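Local coordinates for putative sortase (Streptococcus pneumoniae, PDB 2W1K), which probably acts as a cysteine transpeptidase of the sortase C class, joining pilin subunits covalently during assembly of the pneumococcal pilus, at residues A[44-54]-A[84-95]; A[64-72]-A[125-136]. All blocks are in the same frame, centred on the assembly; numbering follows the deposited sequence.

Contact 1: A[44-54]-A[84-95]; sequences PFLAEGYEVNY and YHHLGMGLAHVD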
# COMPACT_ATOMS: atom_id res chain seq x y z
N PRO A 44 -8.14 -10.40 -1.27
CA PRO A 44 -6.80 -10.53 -1.86
C PRO A 44 -6.14 -11.88 -1.63
O PRO A 44 -5.23 -12.25 -2.34
CB PRO A 44 -6.02 -9.42 -1.17
CG PRO A 44 -6.74 -9.20 0.09
CD PRO A 44 -8.17 -9.37 -0.21
N PHE A 45 -6.62 -12.66 -0.69
CA PHE A 45 -5.98 -13.94 -0.37
C PHE A 45 -6.91 -15.05 -0.77
O PHE A 45 -6.80 -16.19 -0.28
CB PHE A 45 -5.54 -14.02 1.13
CG PHE A 45 -4.63 -12.88 1.52
CD1 PHE A 45 -3.30 -12.90 1.10
CD2 PHE A 45 -5.11 -11.73 2.14
CE1 PHE A 45 -2.42 -11.82 1.40
CE2 PHE A 45 -4.25 -10.64 2.45
CZ PHE A 45 -2.92 -10.69 2.06
N LEU A 46 -7.85 -14.73 -1.66
CA LEU A 46 -8.25 -15.82 -2.44
C LEU A 46 -7.22 -16.75 -2.97
O LEU A 46 -7.23 -17.94 -2.55
CB LEU A 46 -9.71 -16.13 -2.62
CG LEU A 46 -9.74 -17.28 -1.53
CD1 LEU A 46 -9.27 -16.84 -0.12
CD2 LEU A 46 -11.02 -18.17 -1.42
N ALA A 47 -6.23 -16.15 -3.65
CA ALA A 47 -5.99 -16.50 -5.00
C ALA A 47 -5.19 -15.42 -5.76
O ALA A 47 -4.63 -14.46 -5.16
CB ALA A 47 -7.39 -16.64 -5.66
N GLU A 48 -5.18 -15.59 -7.09
CA GLU A 48 -5.07 -14.49 -8.02
C GLU A 48 -6.33 -13.57 -7.95
O GLU A 48 -7.01 -13.46 -6.91
CB GLU A 48 -4.90 -15.03 -9.44
CG GLU A 48 -3.68 -15.90 -9.65
CD GLU A 48 -2.51 -15.13 -10.32
OE1 GLU A 48 -2.76 -14.47 -11.34
OE2 GLU A 48 -1.35 -15.16 -9.84
N GLY A 49 -6.65 -12.89 -9.05
CA GLY A 49 -7.71 -11.90 -8.96
C GLY A 49 -8.41 -11.54 -10.25
O GLY A 49 -7.90 -10.71 -11.04
N TYR A 50 -9.55 -12.20 -10.47
CA TYR A 50 -10.54 -11.82 -11.50
C TYR A 50 -9.95 -11.20 -12.78
O TYR A 50 -9.18 -11.87 -13.52
CB TYR A 50 -11.60 -10.91 -10.83
CG TYR A 50 -12.49 -11.69 -9.84
CD1 TYR A 50 -12.03 -12.89 -9.23
CD2 TYR A 50 -13.76 -11.24 -9.49
CE1 TYR A 50 -12.82 -13.61 -8.34
CE2 TYR A 50 -14.57 -11.96 -8.59
CZ TYR A 50 -14.09 -13.14 -8.02
OH TYR A 50 -14.87 -13.82 -7.14
N GLU A 51 -10.29 -9.94 -13.05
CA GLU A 51 -9.60 -9.21 -14.12
C GLU A 51 -9.45 -7.74 -13.91
O GLU A 51 -10.42 -7.02 -14.06
CB GLU A 51 -10.22 -9.47 -15.50
CG GLU A 51 -9.23 -10.28 -16.33
CD GLU A 51 -7.75 -9.89 -16.05
OE1 GLU A 51 -7.41 -8.69 -16.25
OE2 GLU A 51 -6.96 -10.78 -15.63
N VAL A 52 -8.24 -7.30 -13.60
CA VAL A 52 -8.09 -5.92 -13.27
C VAL A 52 -7.45 -5.10 -14.37
O VAL A 52 -6.52 -5.51 -15.01
CB VAL A 52 -7.36 -5.72 -11.91
CG1 VAL A 52 -7.46 -4.24 -11.50
CG2 VAL A 52 -8.00 -6.56 -10.80
N ASN A 53 -7.95 -3.90 -14.60
CA ASN A 53 -7.22 -2.99 -15.48
C ASN A 53 -7.19 -1.64 -14.84
O ASN A 53 -8.12 -0.86 -14.96
CB ASN A 53 -7.86 -2.89 -16.88
CG ASN A 53 -9.35 -3.34 -16.91
OD1 ASN A 53 -9.73 -4.41 -17.51
ND2 ASN A 53 -10.24 -2.49 -16.28
N TYR A 54 -6.11 -1.37 -14.12
CA TYR A 54 -5.97 -0.09 -13.48
C TYR A 54 -5.81 1.04 -14.48
O TYR A 54 -6.25 2.14 -14.20
CB TYR A 54 -4.75 -0.10 -12.56
CG TYR A 54 -4.97 -0.76 -11.23
CD1 TYR A 54 -4.98 -2.15 -11.14
CD2 TYR A 54 -5.10 0.01 -10.02
CE1 TYR A 54 -5.11 -2.79 -9.90
CE2 TYR A 54 -5.22 -0.62 -8.81
CZ TYR A 54 -5.24 -2.02 -8.73
OH TYR A 54 -5.35 -2.67 -7.50
N TYR A 84 -1.74 -13.72 -6.95
CA TYR A 84 -0.66 -14.59 -6.53
C TYR A 84 0.66 -14.09 -7.01
O TYR A 84 1.63 -14.15 -6.28
CB TYR A 84 -0.90 -15.99 -7.17
CG TYR A 84 0.15 -17.05 -6.85
CD1 TYR A 84 -0.09 -18.02 -5.81
CD2 TYR A 84 1.38 -17.13 -7.57
CE1 TYR A 84 0.86 -19.08 -5.51
CE2 TYR A 84 2.34 -18.15 -7.24
CZ TYR A 84 2.06 -19.11 -6.22
OH TYR A 84 2.96 -20.08 -5.91
N HIS A 85 0.72 -13.68 -8.28
CA HIS A 85 1.94 -13.25 -8.94
C HIS A 85 2.50 -12.06 -8.20
O HIS A 85 3.64 -12.12 -7.70
CB HIS A 85 1.62 -12.96 -10.41
CG HIS A 85 2.69 -12.26 -11.19
ND1 HIS A 85 2.45 -11.15 -11.98
CD2 HIS A 85 4.03 -12.49 -11.26
CE1 HIS A 85 3.59 -10.74 -12.52
NE2 HIS A 85 4.56 -11.56 -12.14
N HIS A 86 1.72 -10.98 -8.11
CA HIS A 86 2.20 -9.78 -7.39
C HIS A 86 2.50 -10.00 -5.89
O HIS A 86 3.46 -9.46 -5.30
CB HIS A 86 1.17 -8.62 -7.46
CG HIS A 86 1.04 -8.03 -8.82
ND1 HIS A 86 -0.08 -7.31 -9.23
CD2 HIS A 86 1.84 -8.14 -9.92
CE1 HIS A 86 0.06 -7.02 -10.51
NE2 HIS A 86 1.23 -7.48 -10.93
N LEU A 87 1.64 -10.75 -5.23
CA LEU A 87 1.88 -11.01 -3.82
C LEU A 87 3.08 -11.91 -3.58
O LEU A 87 3.59 -11.95 -2.45
CB LEU A 87 0.67 -11.62 -3.15
CG LEU A 87 -0.50 -10.62 -2.91
CD1 LEU A 87 -1.73 -11.40 -2.35
CD2 LEU A 87 -0.06 -9.46 -1.99
N GLY A 88 3.53 -12.61 -4.64
CA GLY A 88 4.76 -13.40 -4.55
C GLY A 88 5.96 -12.48 -4.70
O GLY A 88 7.09 -12.85 -4.34
N MET A 89 5.74 -11.27 -5.24
CA MET A 89 6.89 -10.36 -5.47
C MET A 89 7.03 -9.13 -4.57
O MET A 89 8.06 -8.42 -4.65
CB MET A 89 7.04 -9.98 -6.98
CG MET A 89 5.82 -9.48 -7.61
SD MET A 89 5.86 -9.77 -9.45
CE MET A 89 7.49 -9.13 -9.77
N GLY A 90 6.06 -8.88 -3.70
CA GLY A 90 6.06 -7.65 -2.92
C GLY A 90 4.67 -7.46 -2.34
O GLY A 90 3.95 -8.47 -2.03
N LEU A 91 4.29 -6.17 -2.11
CA LEU A 91 2.98 -5.86 -1.50
C LEU A 91 2.09 -5.48 -2.65
O LEU A 91 2.60 -5.19 -3.73
CB LEU A 91 3.10 -4.68 -0.53
CG LEU A 91 4.20 -4.91 0.50
CD1 LEU A 91 4.37 -3.69 1.37
CD2 LEU A 91 3.87 -6.27 1.37
N ALA A 92 0.78 -5.48 -2.48
CA ALA A 92 -0.10 -5.23 -3.68
C ALA A 92 -1.31 -4.42 -3.28
O ALA A 92 -2.01 -4.81 -2.33
CB ALA A 92 -0.56 -6.50 -4.32
N HIS A 93 -1.57 -3.32 -4.00
CA HIS A 93 -2.76 -2.54 -3.74
C HIS A 93 -3.98 -3.39 -4.10
O HIS A 93 -3.95 -4.16 -5.08
CB HIS A 93 -2.71 -1.24 -4.54
CG HIS A 93 -4.02 -0.53 -4.56
ND1 HIS A 93 -4.97 -0.78 -5.53
CD2 HIS A 93 -4.56 0.39 -3.71
CE1 HIS A 93 -6.04 -0.06 -5.27
NE2 HIS A 93 -5.83 0.65 -4.17
N VAL A 94 -5.03 -3.30 -3.27
CA VAL A 94 -6.32 -4.02 -3.45
C VAL A 94 -7.29 -3.27 -4.36
O VAL A 94 -7.81 -2.20 -4.02
CB VAL A 94 -6.93 -4.36 -2.07
CG1 VAL A 94 -8.31 -5.09 -2.21
CG2 VAL A 94 -5.89 -5.37 -1.33
N ASP A 95 -7.49 -3.80 -5.56
CA ASP A 95 -8.41 -3.21 -6.51
C ASP A 95 -9.78 -2.98 -5.87
O ASP A 95 -10.33 -3.88 -5.18
CB ASP A 95 -8.54 -4.13 -7.71
CG ASP A 95 -9.43 -3.51 -8.84
OD1 ASP A 95 -9.16 -2.41 -9.36
OD2 ASP A 95 -10.45 -4.11 -9.21
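Two chi1 rotations bring Tyr54 and His93 together: the phenol ring lies beside its own backbone N (chi1 -79°), whereas the imidazole has CG anti to the backbone N (chi1 167°), which brings the ring end close to segment 44-54. The resulting hydrogen bond joins Tyr54 OH to His93 ND1 at 2.8 Å, and the geometry does not fix the donor. The hydroxyl meets the imidazole at its edge, in the ring plane. With centroids 5.5 Å apart and planes at 72°, the rings meet rim to rim and do not stack. On the far side of the imidazole, NE2 makes weak hydrogen bonds to Thr97 O and Pro98 O.

Asp95 slides past the phenol in the opposite direction. Its OD1 stands 4.0 Å above the plane of the Tyr54 ring, displaced toward the rim, and is hydrogen-bonded to Tyr31 OH; the Tyr31 ring itself meets Tyr54 nearly parallel. Val52 comes from the opposite direction and lays CG1 over a face of the same carboxylate, 3.3 Å from Asp95 OD1.

At the other end the contact is apolar. Pro44 CB rests on Val94 CG2 at 4.1 Å, and Leu87 CD1 lies 3.8 Å from Phe45 CE1, the two side chains crossing at about a right angle. The same methyl is 3.6 Å from Pro44 O. Between these ends, Glu48 OE2 accepts from His85 N, but its modelled position is doubtful.

Asp43, Pro44 and Phe45 match the DPF motif of the class C sortase lid. Phe45 also touches Cys175, in the TLITC sequence where sortases carry their nucleophile, and Leu87 touches His113. A few apolar contacts near this cysteine, with a tyrosine–histidine hydrogen bond further along, imply a hold consistent with a displaceable lid.

Contact 2: A[64-72]-A[125-136]; sequences YGYLSIPSL and LDQLKVGDALYY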
# COMPACT_ATOMS: atom_id res chain seq x y z
N TYR A 64 4.33 0.57 -8.48
CA TYR A 64 3.63 1.79 -8.39
C TYR A 64 4.19 2.77 -7.27
O TYR A 64 4.10 4.02 -7.41
CB TYR A 64 2.17 1.44 -8.08
CG TYR A 64 1.28 2.70 -7.85
CD1 TYR A 64 1.00 3.57 -8.89
CD2 TYR A 64 0.73 2.97 -6.57
CE1 TYR A 64 0.21 4.71 -8.68
CE2 TYR A 64 -0.05 4.12 -6.36
CZ TYR A 64 -0.33 4.94 -7.43
OH TYR A 64 -1.14 6.02 -7.25
N GLY A 65 4.67 2.20 -6.15
CA GLY A 65 5.19 2.97 -5.00
C GLY A 65 6.11 2.10 -4.17
O GLY A 65 6.25 0.90 -4.45
N TYR A 66 6.78 2.72 -3.19
CA TYR A 66 7.51 1.95 -2.18
C TYR A 66 6.97 2.21 -0.80
O TYR A 66 6.67 3.37 -0.46
CB TYR A 66 9.03 2.23 -2.17
CG TYR A 66 9.72 1.23 -3.01
CD1 TYR A 66 9.72 1.40 -4.37
CD2 TYR A 66 10.42 0.15 -2.47
CE1 TYR A 66 10.33 0.55 -5.20
CE2 TYR A 66 11.06 -0.78 -3.35
CZ TYR A 66 10.98 -0.52 -4.69
OH TYR A 66 11.52 -1.27 -5.67
N LEU A 67 6.95 1.15 -0.00
CA LEU A 67 6.36 1.26 1.29
C LEU A 67 7.38 0.81 2.37
O LEU A 67 8.08 -0.23 2.23
CB LEU A 67 5.06 0.40 1.35
CG LEU A 67 4.27 0.46 2.68
CD1 LEU A 67 2.80 0.11 2.40
CD2 LEU A 67 4.79 -0.58 3.74
N SER A 68 7.44 1.55 3.45
CA SER A 68 8.45 1.26 4.44
C SER A 68 7.84 1.36 5.83
O SER A 68 7.03 2.25 6.08
CB SER A 68 9.62 2.23 4.26
OG SER A 68 10.42 2.20 5.38
N ILE A 69 8.12 0.38 6.71
CA ILE A 69 7.69 0.49 8.12
C ILE A 69 8.94 0.17 8.95
O ILE A 69 9.22 -1.02 9.21
CB ILE A 69 6.60 -0.55 8.52
CG1 ILE A 69 5.43 -0.53 7.57
CG2 ILE A 69 6.28 -0.48 9.98
CD1 ILE A 69 4.28 -1.33 8.02
N PRO A 70 9.73 1.19 9.23
CA PRO A 70 11.03 1.02 9.87
C PRO A 70 10.98 0.20 11.15
O PRO A 70 11.88 -0.62 11.39
CB PRO A 70 11.53 2.49 10.15
CG PRO A 70 10.74 3.35 9.05
CD PRO A 70 9.41 2.61 8.92
N SER A 71 9.93 0.38 11.93
CA SER A 71 9.96 -0.30 13.19
C SER A 71 9.86 -1.81 12.99
O SER A 71 10.10 -2.52 13.88
CB SER A 71 8.94 0.28 14.17
OG SER A 71 7.60 -0.01 13.76
N LEU A 72 9.53 -2.29 11.79
CA LEU A 72 9.42 -3.73 11.51
C LEU A 72 10.47 -4.15 10.48
O LEU A 72 10.46 -5.27 9.98
CB LEU A 72 8.04 -4.04 10.89
CG LEU A 72 6.79 -3.98 11.77
CD1 LEU A 72 5.41 -4.40 11.17
CD2 LEU A 72 7.09 -4.67 13.16
N LEU A 125 2.95 -7.70 11.22
CA LEU A 125 2.07 -6.55 11.44
C LEU A 125 1.46 -6.53 12.82
O LEU A 125 1.00 -5.49 13.30
CB LEU A 125 0.94 -6.64 10.44
CG LEU A 125 1.29 -6.12 9.05
CD1 LEU A 125 0.08 -5.90 8.15
CD2 LEU A 125 2.08 -4.93 9.14
N ASP A 126 1.38 -7.70 13.46
CA ASP A 126 0.65 -7.79 14.78
C ASP A 126 1.47 -7.09 15.90
O ASP A 126 0.94 -6.78 16.95
CB ASP A 126 0.37 -9.23 15.18
CG ASP A 126 1.64 -10.06 15.25
OD1 ASP A 126 2.29 -10.31 14.23
OD2 ASP A 126 2.04 -10.45 16.33
N GLN A 127 2.75 -6.83 15.64
CA GLN A 127 3.60 -6.08 16.55
C GLN A 127 3.47 -4.53 16.61
O GLN A 127 4.01 -3.92 17.53
CB GLN A 127 5.00 -6.39 16.16
CG GLN A 127 5.38 -7.77 16.57
CD GLN A 127 6.75 -8.18 16.08
OE1 GLN A 127 7.03 -9.36 15.96
NE2 GLN A 127 7.62 -7.18 15.81
N LEU A 128 2.81 -3.93 15.61
CA LEU A 128 2.69 -2.52 15.46
C LEU A 128 1.90 -1.96 16.63
O LEU A 128 0.89 -2.59 17.03
CB LEU A 128 1.95 -2.20 14.15
CG LEU A 128 2.82 -2.37 12.90
CD1 LEU A 128 1.92 -2.42 11.62
CD2 LEU A 128 3.86 -1.24 12.91
N LYS A 129 2.37 -0.81 17.15
CA LYS A 129 1.75 -0.14 18.31
C LYS A 129 1.28 1.18 17.76
O LYS A 129 1.85 1.64 16.77
CB LYS A 129 2.80 0.19 19.36
CG LYS A 129 3.56 -1.02 19.97
CD LYS A 129 2.79 -1.74 21.14
CE LYS A 129 3.40 -3.19 21.44
NZ LYS A 129 3.25 -3.73 22.87
N VAL A 130 0.27 1.80 18.42
CA VAL A 130 -0.36 3.02 17.96
C VAL A 130 0.77 4.08 17.85
O VAL A 130 1.60 4.17 18.74
CB VAL A 130 -1.36 3.47 19.00
CG1 VAL A 130 -1.86 4.89 18.74
CG2 VAL A 130 -2.52 2.43 19.18
N GLY A 131 0.85 4.85 16.77
CA GLY A 131 1.92 5.86 16.62
C GLY A 131 3.05 5.39 15.70
O GLY A 131 3.78 6.19 15.12
N ASP A 132 3.21 4.09 15.49
CA ASP A 132 4.32 3.68 14.71
C ASP A 132 4.15 4.26 13.32
O ASP A 132 3.02 4.41 12.80
CB ASP A 132 4.40 2.15 14.66
CG ASP A 132 4.96 1.54 15.95
OD1 ASP A 132 5.43 2.32 16.83
OD2 ASP A 132 5.01 0.29 16.03
N ALA A 133 5.29 4.54 12.69
CA ALA A 133 5.31 5.30 11.43
C ALA A 133 5.32 4.33 10.23
O ALA A 133 5.82 3.20 10.35
CB ALA A 133 6.55 6.22 11.42
N LEU A 134 4.76 4.76 9.10
CA LEU A 134 4.83 4.07 7.82
C LEU A 134 5.14 5.24 6.88
O LEU A 134 4.52 6.33 6.99
CB LEU A 134 3.44 3.49 7.52
CG LEU A 134 3.20 2.80 6.17
CD1 LEU A 134 2.12 1.68 6.17
CD2 LEU A 134 2.88 3.80 5.06
N TYR A 135 6.10 5.02 6.00
CA TYR A 135 6.43 6.00 4.98
C TYR A 135 6.14 5.41 3.58
O TYR A 135 6.49 4.22 3.31
CB TYR A 135 7.89 6.36 5.07
CG TYR A 135 8.24 6.99 6.41
CD1 TYR A 135 7.94 8.31 6.65
CD2 TYR A 135 8.88 6.25 7.44
CE1 TYR A 135 8.27 8.90 7.81
CE2 TYR A 135 9.19 6.83 8.68
CZ TYR A 135 8.91 8.18 8.83
OH TYR A 135 9.21 8.87 9.98
N TYR A 136 5.53 6.24 2.71
CA TYR A 136 5.13 5.75 1.44
C TYR A 136 5.78 6.63 0.38
O TYR A 136 5.56 7.82 0.35
CB TYR A 136 3.54 5.76 1.33
CG TYR A 136 3.11 5.28 -0.01
CD1 TYR A 136 3.02 3.92 -0.29
CD2 TYR A 136 2.86 6.19 -1.06
CE1 TYR A 136 2.68 3.44 -1.58
CE2 TYR A 136 2.57 5.73 -2.37
CZ TYR A 136 2.45 4.36 -2.60
OH TYR A 136 2.24 3.89 -3.87
O HOH W 1 2.93 5.75 -5.61
O HOH W 2 7.56 2.14 11.96
O HOH W 3 6.59 -1.80 15.69
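Tyr136 runs back along strand 65-69 from its pairing partner Leu67. Its CB leaves on the sheet face it shares with Leu67, and with CG anti to the backbone N (chi1 178°) the ring reaches back alongside the strand as far as Tyr64. CD1 lies 3.7 Å from Tyr66 O, CZ 3.9 Å from Gly65 CA, and OH 3.2 Å from Tyr64 CD2. Tyr136 OH also lies 2.6 Å from the oxygen of water 1, which donates to Tyr64 O. The tip sits beside a classic beta bulge in the pairing with strand 74-80, where Tyr64 and Gly65 both face Val78.

The backbone evidence for pairing is the hydrogen-bonded antiparallel pair Ser68–Tyr135: Ser68 N to Tyr135 O is 2.8 Å and Tyr135 N to Ser68 O 2.9 Å. Beyond it, water 2 links Ser71 N to Ala133 O, and water 3 links Ser71 OG to Asp132 OD2. On the inner side Leu72 CD1 packs on Leu128 CG at 3.7 Å, and Ile69 CD1 on Leu134 CD1 at 4.1 Å.

Strands 65-69 and 133-137 are first and last in the sheet order, so this pairing closes the sortase beta-barrel. Its chemistry implies direct backbone bonds at Ser68–Tyr135, continued by Tyr66 with Asp137, water bridges beyond them and leucine and isoleucine packing within.

Contacts 1 and 2 lie on opposite sides of the chain's centre, about 12 and 10 Å from it, with their own centres about 20 Å apart. They nevertheless share one sheet: strand 65-69 pairs with 74-80, which pairs with 91-93. Across this span the two touch directly, Leu91 CD1 lying 3.9 Å from Leu67 CD2. Strand 168-176 supplies a second route, since both contacts meet it: Ile69, Leu125 and Leu134 of contact 2 pack on its Leu172, while Phe45 of contact 1 touches Ile173 and its neighbourhood. The lid-like loop of contact 1 thus lies near the probable catalytic cysteine, away from the seam formed by contact 2.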